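Local coordinates for adenosine monophosphate-protein transferase FICD homolog (Caenorhabditis elegans, PDB 5JJ6) that is a FICD homolog of the Fic/DOC family, a protein whose regular secondary structure is all helix, at residues L110-H114 against I261-E265; F301-P307 against H336-I341. All coordinates share one frame; numbering follows the deposited sequence.

Interaction 1 of 2, residues L110-H114 against I261-E265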
ATOM      1  N   LEU B 110      18.410  33.055 -14.123  1.00 49.21           N
ATOM      2  CA  LEU B 110      18.858  32.344 -12.933  1.00 51.89           C
ATOM      3  C   LEU B 110      19.321  33.265 -11.807  1.00 56.28           C
ATOM      4  O   LEU B 110      19.035  33.008 -10.635  1.00 57.45           O
ATOM      5  CB  LEU B 110      19.984  31.384 -13.281  1.00 46.99           C
ATOM      6  CG  LEU B 110      19.572  30.194 -14.133  1.00 48.72           C
ATOM      7  CD1 LEU B 110      20.685  29.170 -14.130  1.00 49.93           C
ATOM      8  CD2 LEU B 110      18.273  29.576 -13.624  1.00 49.75           C
ATOM      9  N   ARG B 111      20.042  34.330 -12.151  1.00 60.77           N
ATOM     10  CA  ARG B 111      20.468  35.279 -11.125  1.00 61.13           C
ATOM     11  C   ARG B 111      19.272  35.944 -10.443  1.00 60.35           C
ATOM     12  O   ARG B 111      19.259  36.103  -9.225  1.00 64.37           O
ATOM     13  CB  ARG B 111      21.416  36.323 -11.710  1.00 61.06           C
ATOM     14  CG  ARG B 111      22.855  36.134 -11.222  1.00 63.49           C
ATOM     15  CD  ARG B 111      23.838  36.894 -12.082  1.00 66.66           C
ATOM     16  NE  ARG B 111      23.233  38.117 -12.601  1.00 80.73           N
ATOM     17  CZ  ARG B 111      23.181  38.443 -13.889  1.00 74.21           C
ATOM     18  NH1 ARG B 111      23.695  37.629 -14.807  1.00 60.09           N
ATOM     19  NH2 ARG B 111      22.604  39.584 -14.260  1.00 75.67           N
ATOM     20  N   SER B 112      18.262  36.300 -11.229  1.00 57.82           N
ATOM     21  CA  SER B 112      17.064  36.956 -10.719  1.00 60.40           C
ATOM     22  C   SER B 112      16.314  36.034  -9.745  1.00 61.48           C
ATOM     23  O   SER B 112      15.922  36.450  -8.643  1.00 65.67           O
ATOM     24  CB  SER B 112      16.163  37.382 -11.876  1.00 60.13           C
ATOM     25  OG  SER B 112      14.836  37.577 -11.433  1.00 72.35           O
ATOM     26  N   VAL B 113      16.121  34.782 -10.154  1.00 59.90           N
ATOM     27  CA  VAL B 113      15.487  33.796  -9.286  1.00 61.18           C
ATOM     28  C   VAL B 113      16.279  33.622  -7.992  1.00 61.99           C
ATOM     29  O   VAL B 113      15.708  33.549  -6.904  1.00 66.02           O
ATOM     30  CB  VAL B 113      15.370  32.424  -9.982  1.00 63.42           C
ATOM     31  CG1 VAL B 113      14.957  31.338  -8.995  1.00 60.65           C
ATOM     32  CG2 VAL B 113      14.380  32.503 -11.125  1.00 67.57           C
ATOM     33  N   HIS B 114      17.597  33.573  -8.100  1.00 62.36           N
ATOM     34  CA  HIS B 114      18.421  33.458  -6.906  1.00 63.75           C
ATOM     35  C   HIS B 114      18.295  34.667  -5.965  1.00 71.80           C
ATOM     36  O   HIS B 114      18.216  34.489  -4.745  1.00 72.28           O
ATOM     37  CB  HIS B 114      19.868  33.211  -7.296  1.00 58.92           C
ATOM     38  CG  HIS B 114      20.182  31.759  -7.477  1.00 65.08           C
ATOM     39  ND1 HIS B 114      20.893  31.028  -6.553  1.00 73.20           N
ATOM     40  CD2 HIS B 114      19.851  30.895  -8.470  1.00 64.51           C
ATOM     41  CE1 HIS B 114      21.000  29.776  -6.972  1.00 75.12           C
ATOM     42  NE2 HIS B 114      20.375  29.670  -8.130  1.00 65.05           N
ATOM     43  N   ILE B 261      27.471  23.872  -9.579  1.00 59.54           N
ATOM     44  CA  ILE B 261      26.474  24.283 -10.570  1.00 59.14           C
ATOM     45  C   ILE B 261      25.217  24.796  -9.879  1.00 55.20           C
ATOM     46  O   ILE B 261      24.934  24.422  -8.741  1.00 58.22           O
ATOM     47  CB  ILE B 261      26.137  23.141 -11.554  1.00 58.09           C
ATOM     48  CG1 ILE B 261      25.811  21.853 -10.812  1.00 57.98           C
ATOM     49  CG2 ILE B 261      27.321  22.875 -12.473  1.00 56.23           C
ATOM     50  CD1 ILE B 261      25.819  20.627 -11.728  1.00 56.93           C
ATOM     51  N   ASP B 262      24.482  25.663 -10.567  1.00 51.27           N
ATOM     52  CA  ASP B 262      23.252  26.251 -10.040  1.00 48.62           C
ATOM     53  C   ASP B 262      22.272  25.181  -9.558  1.00 56.08           C
ATOM     54  O   ASP B 262      21.978  24.230 -10.287  1.00 55.82           O
ATOM     55  CB  ASP B 262      22.594  27.122 -11.119  1.00 52.18           C
ATOM     56  CG  ASP B 262      21.542  28.076 -10.566  1.00 58.15           C
ATOM     57  OD1 ASP B 262      20.615  27.619  -9.862  1.00 63.94           O
ATOM     58  OD2 ASP B 262      21.628  29.294 -10.854  1.00 60.06           O
ATOM     59  N   PRO B 263      21.770  25.331  -8.317  1.00 56.58           N
ATOM     60  CA  PRO B 263      20.788  24.429  -7.713  1.00 54.54           C
ATOM     61  C   PRO B 263      19.624  24.108  -8.654  1.00 54.61           C
ATOM     62  O   PRO B 263      19.180  22.959  -8.696  1.00 52.42           O
ATOM     63  CB  PRO B 263      20.303  25.216  -6.501  1.00 57.33           C
ATOM     64  CG  PRO B 263      21.455  26.035  -6.120  1.00 60.29           C
ATOM     65  CD  PRO B 263      22.132  26.421  -7.397  1.00 58.60           C
ATOM     66  N   ILE B 264      19.121  25.109  -9.373  1.00 48.76           N
ATOM     67  CA  ILE B 264      18.013  24.887 -10.295  1.00 45.64           C
ATOM     68  C   ILE B 264      18.386  23.927 -11.419  1.00 43.72           C
ATOM     69  O   ILE B 264      17.635  23.012 -11.760  1.00 44.18           O
ATOM     70  CB  ILE B 264      17.539  26.192 -10.911  1.00 45.69           C
ATOM     71  CG1 ILE B 264      16.972  27.109  -9.837  1.00 51.09           C
ATOM     72  CG2 ILE B 264      16.474  25.934 -11.932  1.00 43.28           C
ATOM     73  CD1 ILE B 264      16.437  28.408 -10.395  1.00 55.93           C
ATOM     74  N   GLU B 265      19.552  24.135 -12.004  1.00 49.71           N
ATOM     75  CA  GLU B 265      20.010  23.238 -13.053  1.00 51.46           C
ATOM     76  C   GLU B 265      20.325  21.841 -12.506  1.00 48.75           C
ATOM     77  O   GLU B 265      20.006  20.826 -13.132  1.00 45.59           O
ATOM     78  CB  GLU B 265      21.217  23.839 -13.753  1.00 50.80           C
ATOM     79  CG  GLU B 265      21.390  23.305 -15.143  1.00 62.56           C
ATOM     80  CD  GLU B 265      22.360  24.127 -15.952  1.00 72.46           C
ATOM     81  OE1 GLU B 265      22.667  25.267 -15.527  1.00 71.61           O
ATOM     82  OE2 GLU B 265      22.801  23.635 -17.016  1.00 77.17           O
TER

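Interaction 2 of 2, residues F301-P307 against H336-I341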
ATOM      1  N   PHE B 301      15.302  26.891  -1.077  1.00 54.03           N
ATOM      2  CA  PHE B 301      14.051  27.251  -1.748  1.00 54.44           C
ATOM      3  C   PHE B 301      12.845  26.722  -0.999  1.00 56.14           C
ATOM      4  O   PHE B 301      12.924  25.682  -0.340  1.00 57.14           O
ATOM      5  CB  PHE B 301      14.021  26.725  -3.189  1.00 55.17           C
ATOM      6  CG  PHE B 301      14.888  27.498  -4.135  1.00 57.88           C
ATOM      7  CD1 PHE B 301      16.230  27.192  -4.271  1.00 55.13           C
ATOM      8  CD2 PHE B 301      14.358  28.535  -4.885  1.00 56.40           C
ATOM      9  CE1 PHE B 301      17.025  27.904  -5.137  1.00 65.19           C
ATOM     10  CE2 PHE B 301      15.149  29.254  -5.756  1.00 56.98           C
ATOM     11  CZ  PHE B 301      16.484  28.942  -5.884  1.00 64.82           C
ATOM     12  N   PRO B 302      11.713  27.433  -1.101  1.00 54.39           N
ATOM     13  CA  PRO B 302      10.458  26.865  -0.617  1.00 49.75           C
ATOM     14  C   PRO B 302      10.084  25.700  -1.512  1.00 52.60           C
ATOM     15  O   PRO B 302      10.681  25.569  -2.570  1.00 56.14           O
ATOM     16  CB  PRO B 302       9.472  28.021  -0.767  1.00 53.56           C
ATOM     17  CG  PRO B 302      10.032  28.845  -1.869  1.00 53.84           C
ATOM     18  CD  PRO B 302      11.519  28.761  -1.707  1.00 57.89           C
ATOM     19  N   PRO B 303       9.094  24.887  -1.130  1.00 56.81           N
ATOM     20  CA  PRO B 303       8.694  23.795  -2.028  1.00 58.06           C
ATOM     21  C   PRO B 303       8.362  24.283  -3.442  1.00 51.23           C
ATOM     22  O   PRO B 303       7.759  25.346  -3.620  1.00 53.28           O
ATOM     23  CB  PRO B 303       7.473  23.204  -1.324  1.00 51.28           C
ATOM     24  CG  PRO B 303       7.772  23.427   0.104  1.00 47.94           C
ATOM     25  CD  PRO B 303       8.434  24.777   0.179  1.00 48.41           C
ATOM     26  N   VAL B 304       8.811  23.536  -4.441  1.00 45.76           N
ATOM     27  CA  VAL B 304       8.569  23.939  -5.816  1.00 50.27           C
ATOM     28  C   VAL B 304       7.369  23.214  -6.394  1.00 45.60           C
ATOM     29  O   VAL B 304       7.382  21.996  -6.609  1.00 40.37           O
ATOM     30  CB  VAL B 304       9.780  23.675  -6.717  1.00 45.67           C
ATOM     31  CG1 VAL B 304       9.415  23.978  -8.164  1.00 41.05           C
ATOM     32  CG2 VAL B 304      10.949  24.526  -6.274  1.00 48.29           C
ATOM     33  N   ILE B 305       6.341  23.988  -6.698  1.00 42.16           N
ATOM     34  CA  ILE B 305       5.126  23.404  -7.202  1.00 40.24           C
ATOM     35  C   ILE B 305       5.045  23.602  -8.704  1.00 38.72           C
ATOM     36  O   ILE B 305       4.955  24.726  -9.191  1.00 41.74           O
ATOM     37  CB  ILE B 305       3.901  24.003  -6.491  1.00 36.55           C
ATOM     38  CG1 ILE B 305       3.912  23.587  -5.021  1.00 34.98           C
ATOM     39  CG2 ILE B 305       2.604  23.546  -7.149  1.00 38.33           C
ATOM     40  CD1 ILE B 305       2.763  24.158  -4.235  1.00 39.81           C
ATOM     41  N   LEU B 306       5.118  22.491  -9.430  1.00 37.64           N
ATOM     42  CA  LEU B 306       4.892  22.489 -10.873  1.00 39.44           C
ATOM     43  C   LEU B 306       3.406  22.279 -11.109  1.00 36.83           C
ATOM     44  O   LEU B 306       2.907  21.152 -10.983  1.00 35.97           O
ATOM     45  CB  LEU B 306       5.717  21.393 -11.567  1.00 35.55           C
ATOM     46  CG  LEU B 306       7.143  21.217 -11.066  1.00 29.80           C
ATOM     47  CD1 LEU B 306       7.814  19.997 -11.699  1.00 27.23           C
ATOM     48  CD2 LEU B 306       7.918  22.483 -11.355  1.00 33.27           C
ATOM     49  N   PRO B 307       2.686  23.364 -11.417  1.00 35.52           N
ATOM     50  CA  PRO B 307       1.221  23.286 -11.432  1.00 39.29           C
ATOM     51  C   PRO B 307       0.675  22.460 -12.591  1.00 37.49           C
ATOM     52  O   PRO B 307       1.282  22.412 -13.663  1.00 32.27           O
ATOM     53  CB  PRO B 307       0.794  24.755 -11.525  1.00 36.24           C
ATOM     54  CG  PRO B 307       1.928  25.447 -12.132  1.00 36.64           C
ATOM     55  CD  PRO B 307       3.170  24.721 -11.701  1.00 36.21           C
ATOM     56  N   HIS B 336       8.821  28.477 -12.218  1.00 49.78           N
ATOM     57  CA  HIS B 336       7.828  28.100 -11.211  1.00 46.29           C
ATOM     58  C   HIS B 336       8.329  28.135  -9.773  1.00 50.06           C
ATOM     59  O   HIS B 336       7.532  28.344  -8.857  1.00 58.40           O
ATOM     60  CB  HIS B 336       7.261  26.726 -11.524  1.00 38.98           C
ATOM     61  CG  HIS B 336       6.313  26.743 -12.673  1.00 37.27           C
ATOM     62  ND1 HIS B 336       5.320  27.688 -12.792  1.00 35.62           N
ATOM     63  CD2 HIS B 336       6.222  25.959 -13.770  1.00 40.28           C
ATOM     64  CE1 HIS B 336       4.642  27.474 -13.903  1.00 37.03           C
ATOM     65  NE2 HIS B 336       5.171  26.433 -14.518  1.00 42.83           N
ATOM     66  N   SER B 337       9.624  27.965  -9.548  1.00 46.53           N
ATOM     67  CA  SER B 337      10.124  28.232  -8.211  1.00 49.30           C
ATOM     68  C   SER B 337      10.058  29.744  -7.972  1.00 54.78           C
ATOM     69  O   SER B 337       9.829  30.196  -6.842  1.00 57.97           O
ATOM     70  CB  SER B 337      11.531  27.688  -8.002  1.00 46.97           C
ATOM     71  OG  SER B 337      12.368  28.033  -9.074  1.00 53.53           O
ATOM     72  N   GLU B 338      10.241  30.533  -9.030  1.00 53.27           N
ATOM     73  CA  GLU B 338      10.060  31.971  -8.875  1.00 55.41           C
ATOM     74  C   GLU B 338       8.590  32.255  -8.504  1.00 58.17           C
ATOM     75  O   GLU B 338       8.326  33.074  -7.635  1.00 61.02           O
ATOM     76  CB  GLU B 338      10.490  32.739 -10.138  1.00 53.41           C
ATOM     77  CG  GLU B 338      10.021  34.204 -10.171  1.00 63.56           C
ATOM     78  CD  GLU B 338      10.962  35.153 -10.928  1.00 81.18           C
ATOM     79  OE1 GLU B 338      10.595  36.336 -11.108  1.00 81.54           O
ATOM     80  OE2 GLU B 338      12.063  34.729 -11.349  1.00 89.91           O
ATOM     81  N   ALA B 339       7.635  31.587  -9.149  1.00 54.91           N
ATOM     82  CA  ALA B 339       6.225  31.797  -8.805  1.00 53.58           C
ATOM     83  C   ALA B 339       5.880  31.316  -7.382  1.00 63.08           C
ATOM     84  O   ALA B 339       4.968  31.847  -6.749  1.00 58.78           O
ATOM     85  CB  ALA B 339       5.320  31.116  -9.819  1.00 46.83           C
ATOM     86  N   SER B 340       6.575  30.282  -6.910  1.00 60.19           N
ATOM     87  CA  SER B 340       6.429  29.788  -5.538  1.00 55.66           C
ATOM     88  C   SER B 340       6.888  30.833  -4.523  1.00 63.86           C
ATOM     89  O   SER B 340       6.125  31.260  -3.629  1.00 71.45           O
ATOM     90  CB  SER B 340       7.217  28.492  -5.353  1.00 53.62           C
ATOM     91  OG  SER B 340       6.830  27.527  -6.319  1.00 52.88           O
ATOM     92  N   ILE B 341       8.151  31.228  -4.652  1.00 61.96           N
ATOM     93  CA  ILE B 341       8.691  32.263  -3.790  1.00 61.72           C
ATOM     94  C   ILE B 341       7.773  33.472  -3.833  1.00 68.39           C
ATOM     95  O   ILE B 341       7.476  34.070  -2.812  1.00 72.08           O
ATOM     96  CB  ILE B 341      10.105  32.668  -4.213  1.00 60.45           C
ATOM     97  CG1 ILE B 341      11.047  31.477  -4.065  1.00 64.18           C
ATOM     98  CG2 ILE B 341      10.611  33.798  -3.358  1.00 68.55           C
ATOM     99  CD1 ILE B 341      12.451  31.741  -4.539  1.00 57.77           C
TER

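Interaction 1 of 2, residues L110-H114 against I261-E265
His114 points the NE2 corner of its ring at the carboxylate of Asp262 and gives a hydrogen bond to OD1, with 2.7 Å between His114 NE2 and Asp262 OD1 and an N-H...O angle of 161°. The acceptor lies near the ring plane, yet the ring stands almost upright on the carboxylate, the two planes 83° apart, and the N-H approaches OD1 from above the carboxylate plane. Next along the same ring edge, CE1 of His114 meets CD of Pro263 at 3.6 Å. The other carboxylate oxygen has an apolar neighbour, Leu110, whose CD1 lies 3.4 Å from Asp262 OD2.

What sets the carboxylate in place is the helix start: Asp262 is the N-cap of helix 263-277, and its OD1 also accepts from Ile264 N at 3.0 Å. With CG anti to the backbone N (chi1 -164°), the side chain turns back over the first turn, and one oxygen serves both the cap and the histidine of helix 89-120.

Beside this polar pair, the extended Ile264 side chain and Leu110 lie alongside each other, pointing opposite ways. Ile264 CD1 reaches Val113 CG1 at 3.6 Å and Leu110 CD2 at 3.9 Å. Further out, helix 327-346 backs both sides, Val333 touching Ile264 and Glu338 touching Ser112.

Interaction 2 of 2, residues F301-P307 against H336-I341
His336 lays one face of its imidazole against the Pro307 ring, whose CD sits 3.7 Å from the centroid of the His336 ring and only 2° off the normal, a CH-pi contact almost exactly over the centre. From the helix outward, His336 CB first passes the carbonyl oxygen of Ile305 and, at 4.3 Å, CD2 of Leu306. CG stands beside the backbone N (chi1 -74°), which carries the ring out to the proline. There every ring atom has Pro307 CD within 3.9 Å, and His336 CE1 also meets Pro307 CG at 3.8 Å, with ND1 and NE2 slightly farther from it.

One turn on, Ser340 faces the loop, but its hydroxyl turns back to its own helix: Ser340 OG donates to His336 O at 2.8 Å. That carbonyl also takes the ordinary helical bond from Ser340 N, the two donors arriving from opposite faces of its plane. Pro303 O and Ile305 N pass close by the same hydroxyl. Ser337 meets the loop through CB, 3.7 Å from Val304 CG2, while its OG bonds back to Val333 O and Ala334 O.

At the other end, Ile341 runs across Pro302 at about a right angle; Ile341 CG1 lies 3.6 Å from Pro302 CG, and Ile341 CD1 reaches CD2 of Phe301 at 3.7 Å. The segment 301-307 thus lies as an extended, proline-rich connection over helix 327-346 in the helical Fido domain, after helix 284-297 and before helix 311-321. Asn293 of helix 284-297 holds Val304 N by a hydrogen bond, Met296 packs against Phe301, Val304 and Ser337, helix 127-148 covers Ile305 and Pro307 through His143, and Leu116 and Phe120 of helix 89-120 pack on Ile341.

The centres of the two interactions lie about 13 Å apart, and they come in series along the chain: interaction 1 is complete by residue 265, before interaction 2 opens at 301. They meet at Val113 of helix 89-120, whose CG1 is 3.9 Å from Phe301 CE2 and which also packs on Glu338. Helix 327-346 is common ground, since it supplies one side of interaction 2 and also touches both segments of interaction 1. Together they pack the long helix 89-120, the start of helix 263-277 and the connection following helix 284-297 around that late helix, joining widely separated parts of the chain.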